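Local atomic coordinates of centromeric protein-C, isoform A (Drosophila melanogaster, PDB entry 6O2K), a protein that probably acts as an adaptor between centromeric chromatin and other kinetochore proteins, this chain being its dimeric C-terminal cupin domain. Residues R75-K81 / R121-I127; G92-V96 / H108-R112. Numbering follows the deposited sequence.

Contact 1. Residues R75-K81 / R121-I127; sequences RSMKQAK and RGTRYSI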
loop_
_atom_site.group_PDB
_atom_site.type_symbol
_atom_site.label_atom_id
_atom_site.label_comp_id
_atom_site.label_asym_id
_atom_site.label_seq_id
_atom_site.Cartn_x
_atom_site.Cartn_y
_atom_site.Cartn_z
ATOM N N ARG B 75 2.543 -20.025 -1.360
ATOM C CA ARG B 75 2.150 -19.957 0.042
ATOM C C ARG B 75 0.971 -20.894 0.236
ATOM O O ARG B 75 -0.055 -20.741 -0.434
ATOM C CB ARG B 75 1.765 -18.536 0.455
ATOM C CG ARG B 75 1.436 -18.385 1.950
ATOM C CD ARG B 75 1.107 -16.930 2.253
ATOM N NE ARG B 75 0.925 -16.625 3.679
ATOM C CZ ARG B 75 -0.248 -16.340 4.242
ATOM N NH1 ARG B 75 -1.354 -16.359 3.521
ATOM N NH2 ARG B 75 -0.319 -16.035 5.528
ATOM N N SER B 76 1.110 -21.850 1.151
ATOM C CA SER B 76 0.074 -22.860 1.283
ATOM C C SER B 76 -1.218 -22.249 1.822
ATOM O O SER B 76 -1.238 -21.152 2.388
ATOM C CB SER B 76 0.550 -24.010 2.179
ATOM O OG SER B 76 0.812 -23.571 3.501
ATOM N N MET B 77 -2.309 -22.985 1.607
ATOM C CA MET B 77 -3.649 -22.604 2.051
ATOM C C MET B 77 -3.682 -22.188 3.517
ATOM O O MET B 77 -3.186 -22.904 4.393
ATOM C CB MET B 77 -4.596 -23.790 1.829
ATOM C CG MET B 77 -6.074 -23.508 2.075
ATOM S SD MET B 77 -6.565 -23.948 3.768
ATOM C CE MET B 77 -6.808 -25.724 3.628
ATOM N N LYS B 78 -4.291 -21.031 3.779
ATOM C CA LYS B 78 -4.578 -20.542 5.121
ATOM C C LYS B 78 -6.046 -20.140 5.204
ATOM O O LYS B 78 -6.646 -19.741 4.200
ATOM C CB LYS B 78 -3.730 -19.311 5.489
ATOM C CG LYS B 78 -2.246 -19.430 5.192
ATOM C CD LYS B 78 -1.558 -20.369 6.171
ATOM C CE LYS B 78 -0.045 -20.374 5.927
ATOM N NZ LYS B 78 0.659 -21.294 6.848
ATOM N N GLN B 79 -6.616 -20.213 6.408
ATOM C CA GLN B 79 -7.935 -19.643 6.669
ATOM C C GLN B 79 -7.777 -18.284 7.343
ATOM O O GLN B 79 -7.023 -18.151 8.314
ATOM C CB GLN B 79 -8.798 -20.555 7.541
ATOM C CG GLN B 79 -10.212 -20.022 7.730
ATOM C CD GLN B 79 -11.191 -21.093 8.213
ATOM O OE1 GLN B 79 -10.841 -21.932 9.043
ATOM N NE2 GLN B 79 -12.423 -21.063 7.694
ATOM N N ALA B 80 -8.480 -17.275 6.821
ATOM C CA ALA B 80 -8.521 -15.947 7.446
ATOM C C ALA B 80 -9.395 -16.065 8.692
ATOM O O ALA B 80 -10.545 -15.627 8.734
ATOM C CB ALA B 80 -9.049 -14.887 6.477
ATOM N N LYS B 81 -8.814 -16.667 9.735
ATOM C CA LYS B 81 -9.591 -17.132 10.879
ATOM C C LYS B 81 -10.141 -15.975 11.712
ATOM O O LYS B 81 -11.278 -16.038 12.193
ATOM C CB LYS B 81 -8.710 -18.051 11.726
ATOM C CG LYS B 81 -9.391 -18.781 12.857
ATOM C CD LYS B 81 -8.381 -19.699 13.575
ATOM C CE LYS B 81 -8.748 -19.901 15.040
ATOM N NZ LYS B 81 -7.742 -20.699 15.804
ATOM N N ARG B 121 -13.410 -12.750 6.272
ATOM C CA ARG B 121 -13.189 -13.606 7.423
ATOM C C ARG B 121 -13.732 -15.004 7.147
ATOM O O ARG B 121 -14.837 -15.161 6.616
ATOM C CB ARG B 121 -13.851 -12.996 8.658
ATOM C CG ARG B 121 -13.555 -13.758 9.941
ATOM C CD ARG B 121 -13.943 -12.950 11.153
ATOM N NE ARG B 121 -13.464 -13.578 12.373
ATOM C CZ ARG B 121 -13.605 -13.061 13.587
ATOM N NH1 ARG B 121 -14.223 -11.899 13.746
ATOM N NH2 ARG B 121 -13.130 -13.711 14.644
ATOM N N GLY B 122 -12.923 -16.016 7.456
ATOM C CA GLY B 122 -13.289 -17.405 7.268
ATOM C C GLY B 122 -12.930 -17.987 5.915
ATOM O O GLY B 122 -12.997 -19.210 5.754
ATOM N N THR B 123 -12.558 -17.156 4.940
ATOM C CA THR B 123 -12.185 -17.656 3.620
ATOM C C THR B 123 -10.859 -18.405 3.690
ATOM O O THR B 123 -9.938 -18.008 4.406
ATOM C CB THR B 123 -12.113 -16.493 2.627
ATOM O OG1 THR B 123 -13.443 -16.058 2.325
ATOM C CG2 THR B 123 -11.394 -16.880 1.319
ATOM N N ARG B 124 -10.776 -19.519 2.970
ATOM C CA ARG B 124 -9.524 -20.252 2.821
ATOM C C ARG B 124 -8.867 -19.800 1.525
ATOM O O ARG B 124 -9.511 -19.797 0.470
ATOM C CB ARG B 124 -9.766 -21.761 2.805
ATOM C CG ARG B 124 -10.206 -22.303 4.155
ATOM C CD ARG B 124 -10.284 -23.828 4.180
ATOM N NE ARG B 124 -10.938 -24.279 5.404
ATOM C CZ ARG B 124 -10.333 -24.390 6.584
ATOM N NH1 ARG B 124 -11.022 -24.799 7.643
ATOM N NH2 ARG B 124 -9.043 -24.104 6.709
ATOM N N TYR B 125 -7.593 -19.422 1.595
ATOM C CA TYR B 125 -6.949 -18.830 0.432
ATOM C C TYR B 125 -5.505 -19.296 0.318
ATOM O O TYR B 125 -4.819 -19.498 1.328
ATOM C CB TYR B 125 -7.025 -17.293 0.497
ATOM C CG TYR B 125 -6.191 -16.678 1.594
ATOM C CD1 TYR B 125 -6.584 -16.750 2.930
ATOM C CD2 TYR B 125 -4.995 -16.031 1.298
ATOM C CE1 TYR B 125 -5.792 -16.195 3.937
ATOM C CE2 TYR B 125 -4.210 -15.476 2.285
ATOM C CZ TYR B 125 -4.606 -15.562 3.599
ATOM O OH TYR B 125 -3.820 -14.995 4.577
ATOM N N SER B 126 -5.058 -19.482 -0.925
ATOM C CA SER B 126 -3.661 -19.782 -1.218
ATOM C C SER B 126 -3.144 -18.835 -2.298
ATOM O O SER B 126 -3.918 -18.280 -3.087
ATOM C CB SER B 126 -3.482 -21.236 -1.659
ATOM O OG SER B 126 -4.009 -21.414 -2.958
ATOM N N ILE B 127 -1.817 -18.670 -2.331
ATOM C CA ILE B 127 -1.143 -17.689 -3.188
ATOM C C ILE B 127 0.068 -18.341 -3.847
ATOM O O ILE B 127 0.876 -18.987 -3.168
ATOM C CB ILE B 127 -0.689 -16.458 -2.386
ATOM C CG1 ILE B 127 -1.830 -15.885 -1.541
ATOM C CG2 ILE B 127 -0.074 -15.375 -3.313
ATOM C CD1 ILE B 127 -1.349 -14.845 -0.526
HETATM O O HOH W 1 -2.051 -18.503 1.722
#

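Contact 2. Residues G92-V96 / H108-R112; sequences GEFNV and HSVLR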
loop_
_atom_site.group_PDB
_atom_site.type_symbol
_atom_site.label_atom_id
_atom_site.label_comp_id
_atom_site.label_asym_id
_atom_site.label_seq_id
_atom_site.Cartn_x
_atom_site.Cartn_y
_atom_site.Cartn_z
ATOM N N GLY B 92 5.082 -7.589 -9.755
ATOM C CA GLY B 92 4.954 -8.943 -10.260
ATOM C C GLY B 92 3.532 -9.385 -10.526
ATOM O O GLY B 92 2.669 -8.566 -10.849
ATOM N N GLU B 93 3.282 -10.685 -10.391
ATOM C CA GLU B 93 2.001 -11.288 -10.743
ATOM C C GLU B 93 1.731 -12.447 -9.792
ATOM O O GLU B 93 2.660 -13.194 -9.443
ATOM C CB GLU B 93 2.019 -11.782 -12.199
ATOM C CG GLU B 93 0.663 -12.160 -12.801
ATOM C CD GLU B 93 0.791 -12.661 -14.239
ATOM O OE1 GLU B 93 1.819 -12.354 -14.888
ATOM O OE2 GLU B 93 -0.115 -13.375 -14.721
ATOM N N PHE B 94 0.472 -12.610 -9.395
ATOM C CA PHE B 94 0.104 -13.648 -8.445
ATOM C C PHE B 94 -1.153 -14.368 -8.908
ATOM O O PHE B 94 -2.040 -13.774 -9.520
ATOM C CB PHE B 94 -0.147 -13.067 -7.040
ATOM C CG PHE B 94 1.103 -12.644 -6.317
ATOM C CD1 PHE B 94 1.861 -13.573 -5.616
ATOM C CD2 PHE B 94 1.519 -11.315 -6.330
ATOM C CE1 PHE B 94 3.005 -13.182 -4.940
ATOM C CE2 PHE B 94 2.670 -10.920 -5.657
ATOM C CZ PHE B 94 3.416 -11.857 -4.966
ATOM N N ASN B 95 -1.226 -15.656 -8.589
ATOM C CA ASN B 95 -2.443 -16.437 -8.700
ATOM C C ASN B 95 -2.963 -16.686 -7.293
ATOM O O ASN B 95 -2.208 -17.156 -6.428
ATOM C CB ASN B 95 -2.183 -17.765 -9.413
ATOM C CG ASN B 95 -1.810 -17.587 -10.873
ATOM O OD1 ASN B 95 -2.200 -16.612 -11.513
ATOM N ND2 ASN B 95 -1.067 -18.545 -11.412
ATOM N N VAL B 96 -4.241 -16.379 -7.064
ATOM C CA VAL B 96 -4.868 -16.526 -5.752
ATOM C C VAL B 96 -6.063 -17.457 -5.881
ATOM O O VAL B 96 -6.915 -17.254 -6.751
ATOM C CB VAL B 96 -5.301 -15.165 -5.176
ATOM C CG1 VAL B 96 -5.985 -15.350 -3.808
ATOM C CG2 VAL B 96 -4.094 -14.206 -5.082
ATOM N N HIS B 108 -10.385 -19.007 -8.851
ATOM C CA HIS B 108 -9.024 -18.683 -9.247
ATOM C C HIS B 108 -9.004 -17.252 -9.789
ATOM O O HIS B 108 -9.793 -16.914 -10.678
ATOM C CB HIS B 108 -8.548 -19.695 -10.300
ATOM C CG HIS B 108 -7.280 -19.317 -11.000
ATOM N ND1 HIS B 108 -6.031 -19.560 -10.465
ATOM C CD2 HIS B 108 -7.063 -18.735 -12.205
ATOM C CE1 HIS B 108 -5.102 -19.132 -11.303
ATOM N NE2 HIS B 108 -5.702 -18.627 -12.367
ATOM N N SER B 109 -8.123 -16.407 -9.243
ATOM C CA SER B 109 -7.968 -15.037 -9.710
ATOM C C SER B 109 -6.507 -14.760 -10.020
ATOM O O SER B 109 -5.609 -15.295 -9.369
ATOM C CB SER B 109 -8.475 -14.002 -8.683
ATOM O OG SER B 109 -9.701 -14.389 -8.086
ATOM N N VAL B 110 -6.272 -13.917 -11.020
ATOM C CA VAL B 110 -4.921 -13.518 -11.411
ATOM C C VAL B 110 -4.789 -12.030 -11.158
ATOM O O VAL B 110 -5.604 -11.247 -11.662
ATOM C CB VAL B 110 -4.622 -13.831 -12.886
ATOM C CG1 VAL B 110 -3.170 -13.433 -13.233
ATOM C CG2 VAL B 110 -4.883 -15.287 -13.189
ATOM N N LEU B 111 -3.752 -11.640 -10.403
ATOM C CA LEU B 111 -3.534 -10.255 -10.002
ATOM C C LEU B 111 -2.207 -9.747 -10.554
ATOM O O LEU B 111 -1.158 -10.384 -10.365
ATOM C CB LEU B 111 -3.553 -10.102 -8.476
ATOM C CG LEU B 111 -4.774 -10.683 -7.717
ATOM C CD1 LEU B 111 -4.534 -10.582 -6.224
ATOM C CD2 LEU B 111 -6.057 -9.950 -8.085
ATOM N N ARG B 112 -2.253 -8.590 -11.209
ATOM C CA ARG B 112 -1.051 -7.888 -11.643
ATOM C C ARG B 112 -0.861 -6.649 -10.775
ATOM O O ARG B 112 -1.658 -6.355 -9.888
ATOM C CB ARG B 112 -1.132 -7.509 -13.123
ATOM C CG ARG B 112 -0.996 -8.688 -14.066
ATOM C CD ARG B 112 -1.530 -8.382 -15.455
ATOM N NE ARG B 112 -2.644 -9.261 -15.794
ATOM C CZ ARG B 112 -2.518 -10.549 -16.102
ATOM N NH1 ARG B 112 -1.318 -11.121 -16.125
ATOM N NH2 ARG B 112 -3.593 -11.271 -16.391
HETATM O O HOH W 2 -9.538 -16.144 -6.005
#

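Contact 1. Residues R75-K81 / R121-I127
An antiparallel strand pair with a beta bulge forms one margin of the four-stranded sheet of this cupin domain, where strand 74-79 is the outermost strand and 124-129 its neighbour. At the start, Arg75 N donates to Ile127 O (2.7 Å), and the return bond from Ile127 N to Arg75 O is weak (3.3 Å). The register then slips by one residue, so that Lys78 and Tyr125 form the next hydrogen-bonded pair. A water bridges the bulge, donating to Ser76 O and Tyr125 O. Beyond it, Gln79 faces Arg124 as a non-hydrogen-bonded pair, and Ala80, centre of an inverse gamma turn, receives Gly122 N on its O (2.7 Å) and gives its N to Thr123 O (2.9 Å). The positive phi of Gly122 would jam a CB against the preceding carbonyl. On the face shared by Arg75, Tyr125 and Ile127, the Arg75 guanidinium spans two tyrosines: NE bonds to Tyr53, while NH1 donates to Tyr125 OH at 3.0 Å.

Contact 2. Residues G92-V96 / H108-R112
Gly92 leads into the hairpin formed by strands 93-99 and 107-112; its phi of 94° and psi of -150° would press a CB against the carbonyl oxygen of the residue before. With Glu93 the chain comes alongside Arg112, and the two side chains close a salt bridge, Glu93 OE2 to Arg112 NH1 at 2.9 Å, on the same face as Asn95 and Val110. Phe94 makes the first full antiparallel pair: its N donates to Leu111 O and its O accepts from Leu111 N, both at 2.9 Å. Asn95 follows as a non-hydrogen-bonded partner of Val110, and its OD1 lies 3.4 Å from Val110 CG2. The CA-H groups of Glu93 and Asn95 also approach Leu111 O and Ser109 O. Val96 repeats the two-bond pattern with Ser109, again at 2.9 Å for Val96 N to Ser109 O and for Ser109 N to Val96 O, and its CG2 packs on Leu111 CD1 (3.8 Å). A water joins Val96 O to Ser109 OG, which also bonds to Asn34 of the second subunit. Inward, Phe94 sets its ring edge-to-face with Phe69 and reaches strands 85-89 and 135-141, whereas Ser109 and Leu111 rest on Ile117 of strand 116-119 and on Val37 of the second subunit.

Both contacts belong to one antiparallel sheet, ordered 74-79, 124-129, 93-99, 107-112: contact 1 joins its first two strands and contact 2 its last two, with centres about 15 Å apart. The middle strands bring them together, where Ile127 CG2 of contact 1 packs on Phe94 CD1 of contact 2 at 3.5 Å. Along the chain the hairpin of contact 2 is nested within the loop that contact 1 closes, as the interleaved strand order of a cupin jelly roll requires. Ile127 and Phe94 turn toward the six-stranded sheet, contributing to the interior of the domain. At the assembly level the margins differ: the second subunit touches contact 2 but not contact 1.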